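Local atomic coordinates of ABC transporter, substrate binding protein (Mannopine) (PDB entry 5L9S), a protein that probably serves as the periplasmic solute-binding component of an ABC transporter for the opine mannopine, here in an open, unliganded conformation. Residues S110-K116 / R205-L211; G121-Q125 / A134-G138; W149-A154 / A231-G235; F167-V171 / V304-I310; L178-R182 / W321-R326. One frame throughout, in Å; residues are numbered along the deposited sequence.

Contact 1. Residues S110-K116 / R205-L211. With ACT (acetate ion), chain C.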
# COMPACT_ATOMS: atom_id res chain seq x y z
N SER A 110 -2.48 2.27 4.18
CA SER A 110 -3.18 3.51 3.92
C SER A 110 -2.30 4.74 4.03
O SER A 110 -1.36 4.79 4.83
CB SER A 110 -4.39 3.63 4.84
OG SER A 110 -5.37 2.64 4.60
N THR A 111 -2.60 5.73 3.19
CA THR A 111 -2.00 7.06 3.19
C THR A 111 -3.27 7.90 3.30
O THR A 111 -4.16 7.79 2.47
CB THR A 111 -1.16 7.37 1.92
OG1 THR A 111 -0.17 6.36 1.72
CG2 THR A 111 -0.43 8.69 2.04
N LEU A 112 -3.41 8.60 4.41
CA LEU A 112 -4.63 9.33 4.67
C LEU A 112 -4.42 10.68 5.32
O LEU A 112 -3.29 11.06 5.63
CB LEU A 112 -5.59 8.47 5.55
CG LEU A 112 -5.04 7.57 6.68
CD1 LEU A 112 -4.21 8.34 7.71
CD2 LEU A 112 -6.16 6.90 7.36
N LEU A 113 -5.53 11.36 5.55
CA LEU A 113 -5.62 12.64 6.20
C LEU A 113 -5.57 12.38 7.69
O LEU A 113 -6.41 11.67 8.24
CB LEU A 113 -6.96 13.31 5.82
CG LEU A 113 -7.33 14.61 6.55
CD1 LEU A 113 -6.41 15.70 6.22
CD2 LEU A 113 -8.70 15.02 6.19
N ALA A 114 -4.55 12.93 8.34
CA ALA A 114 -4.35 12.86 9.77
C ALA A 114 -4.25 14.31 10.26
O ALA A 114 -3.84 15.20 9.51
CB ALA A 114 -3.08 12.10 10.07
N TYR A 115 -4.70 14.54 11.50
CA TYR A 115 -4.75 15.87 12.10
C TYR A 115 -4.49 15.84 13.62
O TYR A 115 -4.72 14.82 14.27
CB TYR A 115 -6.13 16.50 11.81
CG TYR A 115 -7.29 15.58 12.14
CD1 TYR A 115 -7.72 15.42 13.45
CD2 TYR A 115 -7.91 14.83 11.15
CE1 TYR A 115 -8.72 14.51 13.78
CE2 TYR A 115 -8.92 13.91 11.46
CZ TYR A 115 -9.34 13.77 12.78
OH TYR A 115 -10.33 12.88 13.12
N LYS A 116 -4.04 16.99 14.18
CA LYS A 116 -3.91 17.14 15.64
C LYS A 116 -5.31 17.50 16.14
O LYS A 116 -5.96 18.36 15.54
CB LYS A 116 -2.93 18.26 16.04
CG LYS A 116 -2.64 18.29 17.54
CD LYS A 116 -1.60 19.29 17.90
CE LYS A 116 -1.50 19.50 19.39
NZ LYS A 116 -0.46 20.51 19.74
N ARG A 205 -0.42 20.60 11.78
CA ARG A 205 -1.68 20.25 12.42
C ARG A 205 -2.63 19.44 11.50
O ARG A 205 -3.54 18.78 12.00
CB ARG A 205 -2.38 21.50 12.99
CG ARG A 205 -1.61 22.16 14.13
CD ARG A 205 -2.45 23.17 14.89
NE ARG A 205 -3.32 22.53 15.88
CZ ARG A 205 -3.16 22.63 17.19
NH1 ARG A 205 -2.18 23.37 17.70
NH2 ARG A 205 -4.00 22.02 18.02
N VAL A 206 -2.43 19.51 10.17
CA VAL A 206 -3.21 18.78 9.17
C VAL A 206 -2.26 18.25 8.10
O VAL A 206 -1.53 19.03 7.51
CB VAL A 206 -4.31 19.65 8.53
CG1 VAL A 206 -5.15 18.83 7.56
CG2 VAL A 206 -5.20 20.30 9.58
N GLY A 207 -2.27 16.94 7.85
CA GLY A 207 -1.36 16.36 6.87
C GLY A 207 -1.75 15.04 6.26
O GLY A 207 -2.64 14.36 6.74
N GLN A 208 -1.09 14.70 5.15
CA GLN A 208 -1.26 13.44 4.46
C GLN A 208 -0.07 12.60 4.92
O GLN A 208 1.08 12.93 4.59
CB GLN A 208 -1.27 13.63 2.93
CG GLN A 208 -1.23 12.31 2.18
CD GLN A 208 -1.30 12.51 0.69
OE1 GLN A 208 -2.37 12.63 0.10
NE2 GLN A 208 -0.19 12.49 0.03
N ILE A 209 -0.32 11.61 5.78
CA ILE A 209 0.73 10.74 6.31
C ILE A 209 0.34 9.26 6.19
O ILE A 209 -0.76 8.98 5.74
CB ILE A 209 1.19 11.14 7.75
CG1 ILE A 209 0.13 10.81 8.80
CG2 ILE A 209 1.63 12.63 7.81
CD1 ILE A 209 0.62 10.97 10.26
N TRP A 210 1.25 8.34 6.54
CA TRP A 210 0.91 6.91 6.49
C TRP A 210 0.15 6.54 7.77
O TRP A 210 0.53 6.97 8.86
CB TRP A 210 2.18 6.03 6.40
CG TRP A 210 3.01 6.14 5.15
CD1 TRP A 210 2.56 6.18 3.86
CD2 TRP A 210 4.44 6.12 5.08
NE1 TRP A 210 3.63 6.29 2.99
CE2 TRP A 210 4.80 6.24 3.71
CE3 TRP A 210 5.47 6.06 6.04
CZ2 TRP A 210 6.13 6.25 3.28
CZ3 TRP A 210 6.80 6.05 5.61
CH2 TRP A 210 7.12 6.17 4.25
N LEU A 211 -0.91 5.71 7.64
CA LEU A 211 -1.66 5.20 8.79
C LEU A 211 -0.75 4.54 9.84
O LEU A 211 -0.97 4.72 11.03
CB LEU A 211 -2.78 4.25 8.37
CG LEU A 211 -3.75 3.74 9.46
CD1 LEU A 211 -4.27 4.87 10.34
CD2 LEU A 211 -4.88 2.97 8.84
C ACT C . -11.50 12.52 16.33
O ACT C . -10.53 11.71 16.14
OXT ACT C . -11.82 13.48 15.56
CH3 ACT C . -12.39 12.31 17.59

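Contact 2. Residues G121-Q125 / A134-G138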
# COMPACT_ATOMS: atom_id res chain seq x y z
N GLY A 121 -13.15 20.50 19.09
CA GLY A 121 -13.60 19.22 18.56
C GLY A 121 -13.88 19.22 17.08
O GLY A 121 -14.36 18.21 16.55
N SER A 122 -13.59 20.35 16.39
CA SER A 122 -13.81 20.49 14.95
C SER A 122 -12.53 20.13 14.18
O SER A 122 -11.62 20.95 14.07
CB SER A 122 -14.27 21.91 14.61
OG SER A 122 -14.62 22.01 13.24
N ASN A 123 -12.48 18.92 13.64
CA ASN A 123 -11.32 18.44 12.90
C ASN A 123 -11.61 18.20 11.42
O ASN A 123 -12.77 17.97 11.05
CB ASN A 123 -10.75 17.20 13.59
CG ASN A 123 -10.49 17.40 15.05
OD1 ASN A 123 -11.10 16.77 15.90
ND2 ASN A 123 -9.59 18.30 15.38
N PRO A 124 -10.59 18.31 10.53
CA PRO A 124 -10.86 18.09 9.09
C PRO A 124 -11.16 16.62 8.80
O PRO A 124 -10.51 15.74 9.35
CB PRO A 124 -9.56 18.54 8.40
CG PRO A 124 -8.64 18.98 9.47
CD PRO A 124 -9.15 18.55 10.78
N GLN A 125 -12.16 16.35 7.95
CA GLN A 125 -12.54 14.96 7.67
C GLN A 125 -12.35 14.55 6.20
O GLN A 125 -12.37 13.36 5.90
CB GLN A 125 -13.96 14.68 8.18
CG GLN A 125 -14.11 14.78 9.71
CD GLN A 125 -13.06 13.97 10.47
OE1 GLN A 125 -12.96 12.75 10.35
NE2 GLN A 125 -12.24 14.65 11.25
N ALA A 134 -9.73 28.49 6.53
CA ALA A 134 -10.68 29.30 7.28
C ALA A 134 -11.20 28.50 8.51
O ALA A 134 -10.95 28.92 9.65
CB ALA A 134 -11.83 29.71 6.38
N LYS A 135 -11.84 27.35 8.27
CA LYS A 135 -12.43 26.48 9.30
C LYS A 135 -11.39 25.66 10.04
O LYS A 135 -11.57 25.32 11.22
CB LYS A 135 -13.45 25.54 8.63
CG LYS A 135 -14.37 24.84 9.61
CD LYS A 135 -15.44 24.02 8.92
CE LYS A 135 -16.47 23.59 9.94
NZ LYS A 135 -16.52 22.11 10.13
N PHE A 136 -10.33 25.27 9.34
CA PHE A 136 -9.28 24.46 9.93
C PHE A 136 -7.94 25.11 9.72
O PHE A 136 -7.31 24.86 8.69
CB PHE A 136 -9.29 23.02 9.39
CG PHE A 136 -10.66 22.39 9.42
CD1 PHE A 136 -11.20 21.95 10.62
CD2 PHE A 136 -11.43 22.30 8.27
CE1 PHE A 136 -12.49 21.42 10.67
CE2 PHE A 136 -12.71 21.76 8.32
CZ PHE A 136 -13.22 21.31 9.51
N PRO A 137 -7.52 26.01 10.65
CA PRO A 137 -6.21 26.67 10.48
C PRO A 137 -5.05 25.77 10.92
O PRO A 137 -5.24 24.69 11.50
CB PRO A 137 -6.33 27.95 11.31
CG PRO A 137 -7.61 27.81 12.11
CD PRO A 137 -8.17 26.44 11.91
N GLY A 138 -3.84 26.26 10.63
CA GLY A 138 -2.60 25.57 10.93
C GLY A 138 -1.75 25.25 9.72
O GLY A 138 -2.12 25.52 8.57

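Contact 3. Residues W149-A154 / A231-G235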
# COMPACT_ATOMS: atom_id res chain seq x y z
N TRP A 149 1.53 11.27 -7.26
CA TRP A 149 0.16 10.92 -7.66
C TRP A 149 -0.89 11.05 -6.53
O TRP A 149 -2.00 11.51 -6.81
CB TRP A 149 0.09 9.56 -8.36
CG TRP A 149 0.17 8.34 -7.49
CD1 TRP A 149 1.29 7.59 -7.20
CD2 TRP A 149 -0.93 7.69 -6.83
NE1 TRP A 149 0.95 6.54 -6.39
CE2 TRP A 149 -0.40 6.56 -6.15
CE3 TRP A 149 -2.31 7.96 -6.73
CZ2 TRP A 149 -1.22 5.68 -5.44
CZ3 TRP A 149 -3.11 7.09 -6.00
CH2 TRP A 149 -2.57 5.95 -5.40
N ARG A 150 -0.53 10.65 -5.27
CA ARG A 150 -1.44 10.74 -4.12
C ARG A 150 -1.65 12.18 -3.66
O ARG A 150 -2.69 12.50 -3.11
CB ARG A 150 -0.90 9.92 -2.95
CG ARG A 150 -1.12 8.43 -3.02
CD ARG A 150 -0.57 7.96 -1.71
NE ARG A 150 0.27 6.77 -1.77
CZ ARG A 150 1.50 6.72 -2.26
NH1 ARG A 150 2.04 7.78 -2.85
NH2 ARG A 150 2.18 5.59 -2.22
N VAL A 151 -0.64 13.03 -3.82
CA VAL A 151 -0.73 14.45 -3.47
C VAL A 151 -1.67 15.14 -4.50
O VAL A 151 -2.55 15.92 -4.11
CB VAL A 151 0.67 15.12 -3.38
CG1 VAL A 151 0.57 16.63 -3.26
CG2 VAL A 151 1.45 14.57 -2.19
N LEU A 152 -1.49 14.81 -5.79
CA LEU A 152 -2.29 15.29 -6.92
C LEU A 152 -3.73 14.82 -6.84
O LEU A 152 -4.65 15.63 -6.99
CB LEU A 152 -1.63 14.84 -8.25
CG LEU A 152 -0.23 15.44 -8.57
CD1 LEU A 152 0.30 14.91 -9.88
CD2 LEU A 152 -0.28 16.96 -8.64
N ALA A 153 -3.95 13.51 -6.57
CA ALA A 153 -5.27 12.92 -6.36
C ALA A 153 -5.98 13.52 -5.11
O ALA A 153 -7.19 13.73 -5.18
CB ALA A 153 -5.17 11.40 -6.25
N ALA A 154 -5.25 13.86 -4.01
CA ALA A 154 -5.84 14.53 -2.84
C ALA A 154 -6.34 15.91 -3.24
O ALA A 154 -7.42 16.30 -2.83
CB ALA A 154 -4.83 14.65 -1.70
N ALA A 231 -8.98 8.03 1.63
CA ALA A 231 -7.69 7.44 1.99
C ALA A 231 -7.17 6.60 0.82
O ALA A 231 -7.95 5.98 0.11
CB ALA A 231 -7.85 6.55 3.22
N PHE A 232 -5.86 6.60 0.60
CA PHE A 232 -5.26 5.84 -0.48
C PHE A 232 -4.78 4.47 0.04
O PHE A 232 -3.87 4.40 0.87
CB PHE A 232 -4.15 6.65 -1.16
CG PHE A 232 -4.63 8.00 -1.65
CD1 PHE A 232 -5.25 8.14 -2.89
CD2 PHE A 232 -4.44 9.15 -0.87
CE1 PHE A 232 -5.72 9.39 -3.33
CE2 PHE A 232 -4.90 10.40 -1.32
CZ PHE A 232 -5.55 10.50 -2.53
N LEU A 233 -5.43 3.39 -0.43
CA LEU A 233 -5.08 2.01 -0.05
C LEU A 233 -4.21 1.38 -1.10
O LEU A 233 -4.68 1.04 -2.17
CB LEU A 233 -6.33 1.17 0.20
CG LEU A 233 -6.12 -0.13 0.98
CD1 LEU A 233 -5.78 0.13 2.43
CD2 LEU A 233 -7.33 -1.01 0.87
N VAL A 234 -2.91 1.31 -0.81
CA VAL A 234 -1.88 0.81 -1.73
C VAL A 234 -1.15 -0.32 -1.04
O VAL A 234 -0.68 -0.17 0.08
CB VAL A 234 -0.90 1.94 -2.18
CG1 VAL A 234 0.10 1.44 -3.23
CG2 VAL A 234 -1.65 3.16 -2.72
N GLY A 235 -1.01 -1.43 -1.73
CA GLY A 235 -0.27 -2.54 -1.14
C GLY A 235 0.76 -3.23 -2.00
O GLY A 235 1.24 -2.69 -3.01

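Contact 4. Residues F167-V171 / V304-I310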
# COMPACT_ATOMS: atom_id res chain seq x y z
N PHE A 167 -9.59 8.88 -11.94
CA PHE A 167 -8.64 8.45 -12.98
C PHE A 167 -9.29 8.45 -14.37
O PHE A 167 -10.41 7.93 -14.49
CB PHE A 167 -8.03 7.08 -12.66
CG PHE A 167 -7.04 7.09 -11.52
CD1 PHE A 167 -5.70 7.40 -11.75
CD2 PHE A 167 -7.42 6.73 -10.24
CE1 PHE A 167 -4.78 7.39 -10.70
CE2 PHE A 167 -6.50 6.69 -9.19
CZ PHE A 167 -5.18 7.03 -9.43
N PRO A 168 -8.67 9.03 -15.44
CA PRO A 168 -7.33 9.67 -15.52
C PRO A 168 -7.21 11.01 -14.78
O PRO A 168 -8.12 11.85 -14.88
CB PRO A 168 -7.10 9.81 -17.04
CG PRO A 168 -8.47 9.92 -17.61
CD PRO A 168 -9.32 9.01 -16.77
N LEU A 169 -6.08 11.22 -14.05
CA LEU A 169 -5.85 12.44 -13.28
C LEU A 169 -5.65 13.67 -14.15
O LEU A 169 -4.80 13.67 -15.05
CB LEU A 169 -4.65 12.31 -12.31
CG LEU A 169 -4.59 11.18 -11.27
CD1 LEU A 169 -3.36 11.35 -10.38
CD2 LEU A 169 -5.81 11.17 -10.38
N ASP A 170 -6.42 14.73 -13.85
CA ASP A 170 -6.34 16.04 -14.51
C ASP A 170 -5.16 16.77 -13.81
O ASP A 170 -5.37 17.49 -12.83
CB ASP A 170 -7.68 16.78 -14.33
CG ASP A 170 -7.85 18.11 -15.04
OD1 ASP A 170 -6.84 18.68 -15.51
OD2 ASP A 170 -8.99 18.63 -15.04
N VAL A 171 -3.93 16.50 -14.27
CA VAL A 171 -2.66 16.99 -13.72
C VAL A 171 -2.58 18.53 -13.68
O VAL A 171 -2.04 19.09 -12.72
CB VAL A 171 -1.44 16.35 -14.45
CG1 VAL A 171 -0.11 16.81 -13.85
CG2 VAL A 171 -1.55 14.83 -14.40
N VAL A 304 -8.48 3.46 -4.56
CA VAL A 304 -7.62 2.36 -4.97
C VAL A 304 -6.84 2.79 -6.22
O VAL A 304 -7.44 3.45 -7.08
CB VAL A 304 -8.42 1.03 -5.08
CG1 VAL A 304 -8.01 0.19 -6.29
CG2 VAL A 304 -8.32 0.23 -3.78
N PRO A 305 -5.51 2.55 -6.31
CA PRO A 305 -4.75 3.06 -7.48
C PRO A 305 -5.12 2.43 -8.82
O PRO A 305 -5.51 1.26 -8.88
CB PRO A 305 -3.29 2.72 -7.11
CG PRO A 305 -3.40 1.53 -6.21
CD PRO A 305 -4.62 1.82 -5.38
N ASP A 306 -5.00 3.21 -9.90
CA ASP A 306 -5.11 2.73 -11.27
C ASP A 306 -3.63 2.56 -11.66
O ASP A 306 -2.98 3.54 -12.03
CB ASP A 306 -5.83 3.72 -12.20
CG ASP A 306 -5.88 3.35 -13.69
OD1 ASP A 306 -5.23 2.34 -14.08
OD2 ASP A 306 -6.58 4.06 -14.45
N ALA A 307 -3.09 1.35 -11.49
CA ALA A 307 -1.69 1.04 -11.78
C ALA A 307 -1.34 1.28 -13.25
O ALA A 307 -0.24 1.75 -13.52
CB ALA A 307 -1.38 -0.40 -11.39
N GLN A 308 -2.28 1.01 -14.18
CA GLN A 308 -2.03 1.22 -15.61
C GLN A 308 -1.71 2.68 -15.92
O GLN A 308 -0.74 2.94 -16.63
CB GLN A 308 -3.20 0.74 -16.48
CG GLN A 308 -3.18 -0.75 -16.80
CD GLN A 308 -4.38 -1.17 -17.63
OE1 GLN A 308 -5.28 -0.38 -17.94
NE2 GLN A 308 -4.42 -2.45 -17.97
N TRP A 309 -2.52 3.63 -15.38
CA TRP A 309 -2.36 5.06 -15.59
C TRP A 309 -1.10 5.62 -14.93
O TRP A 309 -0.34 6.34 -15.58
CB TRP A 309 -3.62 5.83 -15.17
CG TRP A 309 -3.59 7.30 -15.50
CD1 TRP A 309 -4.10 7.90 -16.61
CD2 TRP A 309 -2.95 8.34 -14.73
NE1 TRP A 309 -3.84 9.26 -16.58
CE2 TRP A 309 -3.14 9.55 -15.44
CE3 TRP A 309 -2.25 8.37 -13.51
CZ2 TRP A 309 -2.65 10.78 -14.96
CZ3 TRP A 309 -1.74 9.58 -13.06
CH2 TRP A 309 -1.94 10.76 -13.78
N ILE A 310 -0.88 5.30 -13.64
CA ILE A 310 0.30 5.76 -12.89
C ILE A 310 1.62 5.39 -13.61
O ILE A 310 2.49 6.27 -13.75
CB ILE A 310 0.28 5.30 -11.40
CG1 ILE A 310 -0.96 5.89 -10.66
CG2 ILE A 310 1.59 5.68 -10.67
CD1 ILE A 310 -1.41 5.11 -9.50

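Contact 5. Residues L178-R182 / W321-R326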
# COMPACT_ATOMS: atom_id res chain seq x y z
N LEU A 178 -3.15 22.69 -5.82
CA LEU A 178 -1.98 22.66 -4.93
C LEU A 178 -1.39 24.02 -4.67
O LEU A 178 -0.94 24.25 -3.55
CB LEU A 178 -0.89 21.72 -5.41
CG LEU A 178 -1.01 20.33 -4.86
CD1 LEU A 178 -0.21 19.35 -5.68
CD2 LEU A 178 -0.61 20.28 -3.38
N ASP A 179 -1.39 24.92 -5.68
CA ASP A 179 -0.88 26.30 -5.59
C ASP A 179 -1.63 27.12 -4.54
O ASP A 179 -1.01 27.92 -3.83
CB ASP A 179 -0.87 27.00 -6.97
CG ASP A 179 0.22 26.57 -7.96
OD1 ASP A 179 1.41 26.49 -7.55
OD2 ASP A 179 -0.09 26.42 -9.17
N GLU A 180 -2.96 26.89 -4.39
CA GLU A 180 -3.82 27.56 -3.40
C GLU A 180 -3.38 27.24 -1.97
O GLU A 180 -3.50 28.09 -1.09
CB GLU A 180 -5.28 27.11 -3.54
CG GLU A 180 -5.95 27.46 -4.85
CD GLU A 180 -7.41 27.05 -4.92
OE1 GLU A 180 -7.95 27.01 -6.05
OE2 GLU A 180 -8.02 26.75 -3.86
N LEU A 181 -2.88 26.01 -1.76
CA LEU A 181 -2.47 25.52 -0.45
C LEU A 181 -0.98 25.65 -0.12
O LEU A 181 -0.64 25.76 1.06
CB LEU A 181 -2.92 24.05 -0.30
CG LEU A 181 -2.99 23.47 1.12
CD1 LEU A 181 -4.01 24.22 1.99
CD2 LEU A 181 -3.31 21.99 1.07
N ARG A 182 -0.11 25.62 -1.15
CA ARG A 182 1.36 25.56 -1.12
C ARG A 182 2.04 26.47 -0.04
O ARG A 182 3.04 26.02 0.54
CB ARG A 182 1.95 25.76 -2.55
CG ARG A 182 2.82 26.99 -2.82
CD ARG A 182 3.84 26.72 -3.92
NE ARG A 182 4.92 25.85 -3.45
CZ ARG A 182 5.83 25.28 -4.24
NH1 ARG A 182 5.81 25.48 -5.55
NH2 ARG A 182 6.77 24.50 -3.72
N TRP A 321 6.57 17.48 -11.14
CA TRP A 321 6.62 17.71 -9.69
C TRP A 321 7.93 18.38 -9.26
O TRP A 321 7.88 19.39 -8.55
CB TRP A 321 6.38 16.40 -8.91
CG TRP A 321 6.41 16.56 -7.41
CD1 TRP A 321 7.43 16.24 -6.57
CD2 TRP A 321 5.35 17.08 -6.58
NE1 TRP A 321 7.08 16.50 -5.27
CE2 TRP A 321 5.82 17.04 -5.25
CE3 TRP A 321 4.05 17.54 -6.83
CZ2 TRP A 321 5.04 17.48 -4.17
CZ3 TRP A 321 3.27 17.93 -5.76
CH2 TRP A 321 3.77 17.92 -4.45
N ASN A 322 9.10 17.82 -9.68
CA ASN A 322 10.42 18.33 -9.34
C ASN A 322 10.59 19.77 -9.78
O ASN A 322 11.22 20.56 -9.06
CB ASN A 322 11.53 17.44 -9.90
CG ASN A 322 11.88 16.21 -9.06
OD1 ASN A 322 11.21 15.87 -8.04
ND2 ASN A 322 12.94 15.53 -9.47
N SER A 323 10.00 20.12 -10.94
CA SER A 323 9.99 21.45 -11.52
C SER A 323 9.09 22.39 -10.70
O SER A 323 9.48 23.54 -10.48
CB SER A 323 9.50 21.39 -12.96
OG SER A 323 10.42 20.72 -13.81
N TRP A 324 7.90 21.90 -10.25
CA TRP A 324 6.93 22.64 -9.43
C TRP A 324 7.49 22.93 -8.04
O TRP A 324 7.22 24.00 -7.48
CB TRP A 324 5.61 21.85 -9.29
CG TRP A 324 4.52 22.60 -8.56
CD1 TRP A 324 3.68 23.54 -9.08
CD2 TRP A 324 4.15 22.44 -7.19
NE1 TRP A 324 2.80 23.97 -8.11
CE2 TRP A 324 3.08 23.33 -6.94
CE3 TRP A 324 4.61 21.62 -6.13
CZ2 TRP A 324 2.47 23.45 -5.68
CZ3 TRP A 324 4.02 21.74 -4.88
CH2 TRP A 324 2.96 22.64 -4.66
N ILE A 325 8.25 21.98 -7.48
CA ILE A 325 8.87 22.12 -6.17
C ILE A 325 10.06 23.10 -6.24
O ILE A 325 10.45 23.68 -5.23
CB ILE A 325 9.19 20.71 -5.56
CG1 ILE A 325 8.76 20.62 -4.09
CG2 ILE A 325 10.64 20.26 -5.77
CD1 ILE A 325 7.30 20.44 -3.87
N ARG A 326 10.58 23.32 -7.48
CA ARG A 326 11.68 24.22 -7.86
C ARG A 326 13.03 23.68 -7.42
O ARG A 326 13.54 22.77 -8.05
CB ARG A 326 11.45 25.68 -7.41
CG ARG A 326 10.30 26.38 -8.12
CD ARG A 326 10.17 27.80 -7.62
NE ARG A 326 8.87 28.05 -6.99
CZ ARG A 326 8.57 27.77 -5.73
NH1 ARG A 326 9.47 27.20 -4.93
NH2 ARG A 326 7.37 28.05 -5.25

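Contact 1. Residues S110-K116 / R205-L211
Lys116 and Arg205 meet at one end of an antiparallel strand pair in the mixed sheet of this periplasmic-binding-protein fold. The Lys116 chain, extended with CG anti to the backbone N (chi1 -171°), passes over one face of the Arg205 guanidinium. Its CD lies 3.6 Å from Arg205 NH2. Arg205 is poorly ordered. Asp202 makes long, weak ion pairs with both.

From Thr111-Trp210 to Tyr115-Val206, non-hydrogen-bonded and hydrogen-bonded pairs alternate. Ala114 and Gly207 exchange two bonds, each 2.9 Å between N and O.

The side chains split between two faces. Leu113 and Val206 cross at an angle on one of them, with Leu113 CD1 3.6 Å from Val206 CG1. Thr111 CG2 packs on Gln208 CG on the same side, and Thr111 lies alongside Trp210, pointing the same way. Helices 127-130 and 149-158 cover this side. On the other face the methyl of Ala114 rests against Ile209 CG1. Past the strand end, Leu112 CD2 of that face meets Leu211 CD1 of the following helix.

The Tyr115 ring leads away from the partner strand, because its CG sits between the backbone N and the carbonyl carbon (chi1 50°). Its OH donates to OXT of an acetate, probably from the crystallisation liquor, at 2.9 Å.

Contact 2. Residues G121-Q125 / A134-G138
The two loop backbones stay well apart, with Pro124 CA and Phe136 CA 6.6 Å from each other, and neither segment forms a helix or strand. They flank the short helix 127-130, one leaving strand 103-116 and the other leading into strand 140-143. Phe136 bridges the gap. Its CG lies anti to the carbonyl carbon (chi1 -49°), which sends the ring toward Pro124.

The proline lies over one ring face. Pro124 CB stands 4.2 Å from the ring centroid, 14° off the normal, a CH-pi contact. Pro124 CG is 4.0 Å from Phe136 CG, and the two side chains slide past each other in opposite directions. Lys135 CG, the preceding residue's own methylene, covers the opposite face.

Ser122 reaches the ring at CE1. Its OG approaches Phe136 CE1 obliquely at 3.4 Å. The carbonyl carbon of Asn123 comes equally near that same CE1 atom. Lys135 NZ stops 3.6 Å from Ser122 OG, without a hydrogen bond between them.

Polar ties run to neighbours instead: Phe136 O accepts from Arg140 and Gln125 N donates to Asp129. The two loops are therefore joined by dispersion and CH-pi contact around one phenylalanine, not by directional bonds.

Contact 3. Residues W149-A154 / A231-G235
Arg150 O accepts the backbone N-H of Ala154 at 3.0 Å, and Phe232 CZ comes to 3.5 Å from the same oxygen. This is alpha/beta packing: helix 149-158 lies on the sheet at strand 224-240, the two short axes 10.0 Å apart. Strand 224-240 pairs with strand 103-116 and also with strand 61-65. It thus links two parts of the sheet, consistent with a crossover strand of a type II periplasmic binding protein.

Phe232 carries most of the contact. With CG anti to the carbonyl carbon (chi1 -55°), its ring projects from the strand toward the helix. Arg150 CG lies over one ring face, 4.2 Å from the centroid, a CH-pi contact. The same CG also sits over a face of the neighbouring Trp149 indole, so a single methylene fills the corner between two aromatic groups. The Arg150 chain bends at chi3. Its guanidinium ends up perpendicular to the Phe232 ring, with Phe232 CB near its edge.

The ring planes of Trp149 and Phe232 stand 82° apart, but the approach is oblique, with centroids 5.7 Å apart. Ala153 CB comes obliquely to within 3.6 Å of Phe232 CE1. Ala154 CB adds a longer touch at CE2. Beyond the contact, Phe232 also meets the ring of Trp127, while its backbone bonds Thr111 in the next strand.

Val234, two residues further along the strand, also faces the helix. Its CG2 meets the edge of the Trp149 indole, 3.7 Å from CZ2 and close to the ring plane.

Contact 4. Residues F167-V171 / V304-I310
Phe167 and Trp309 form the aromatic part of this contact. They make an offset edge-to-face pair, the edge of Phe167 toward the face of Trp309. The centroids are 5.8 Å apart and the planes 65° apart, and the closest carbons are Phe167 CE1 and Trp309 CE3 at 3.9 Å.

Two CH-pi contacts flank the pair. Asp306 CB stands over one face of Phe167, 3.8 Å from the centroid. Leu169 CD2 of the phenylalanine's own segment simply covers the opposite face. Leu169 CG lies over the six-membered ring of Trp309 at 4.0 Å from the centroid. The Leu169 and Trp309 side chains cross at about a right angle. The Trp309 CG is anti to the backbone N (chi1 -174°), which lays the indole against Pro168 and Leu169.

Apolar touches complete the grip. Pro168, which follows a cis peptide bond, brings CA over the same indole, and its CB is 3.6 Å from Trp309 CD1. Val171 CG2 meets the ring edge at CH2. Ile310 CG1 reaches Phe167 CE1.

The polar groups cap their own helices rather than bonding across the contact. Asp306 OD1 accepts from Trp309 N in a weak 3.3 Å bond, and Asp170 OD1 weakly caps Arg173 N. Both are N-caps. The contact thus sets the capped start of the C-terminal helix 307-325 against the loop that leads into the capped start of helix 171-181.

Contact 5. Residues L178-R182 / W321-R326
The ends of two helices meet here, helix 171-181 and the C-terminal helix 307-325, with Arg182 and Trp324 at the centre. The guanidinium of Arg182 lies flat on the indole, planes only 10° apart. Arg182 CZ is 3.9 Å from the centroid of the six-membered ring, in a cation-pi stack. The bend at chi3 (-73°) helps turn the group onto the ring. Arg182 NH1 also donates to Trp324 O at 2.8 Å, with the oxygen close to the guanidinium plane. One residue therefore offers the arginine both a ring face and a carbonyl near the end of its helix, which probably fixes the rotation of the guanidinium.

This junction lies on the outer side of the lobe, where helix 307-325 ends the ordered chain. Asp179 holds the indole at its N-H edge: Trp324 NE1 donates to Asp179 OD1 at 2.9 Å, from above the carboxylate plane.

Beside these polar groups, Leu178 CB packs at 3.8 Å from Trp324 CZ2. Leu178 CD1 meets the edge of Trp321 near its plane, 3.8 Å from CZ3. Arg326 NH2 is modelled over the opposite face of the Arg182 guanidinium, 3.0 Å from NH1, a doubtful close approach of two donors.

From the N terminus, contact 1 opens first, on strand 103-116, and closes at 205-211. Contact 2 opens and closes within that loop, tying the two ends of the 127-130 region. Its Pro124 and Gln125 touch Tyr115 of contact 1. Contacts 3, 4 and 5 open at 149-154, 167-171 and 178-182, before contact 1 closes, so each crosses it. They close in the same order, at 231-235, 304-310 and 321-326, so they also cross one another. Contact 3 joins its helix to the sheet of contact 1. Contacts 4 and 5 set the start and end of helix 307-325 against the loop before helix 171-181 and the end of that helix. Trp149 links contact 3 to contact 4, and Val151 links it to contact 5.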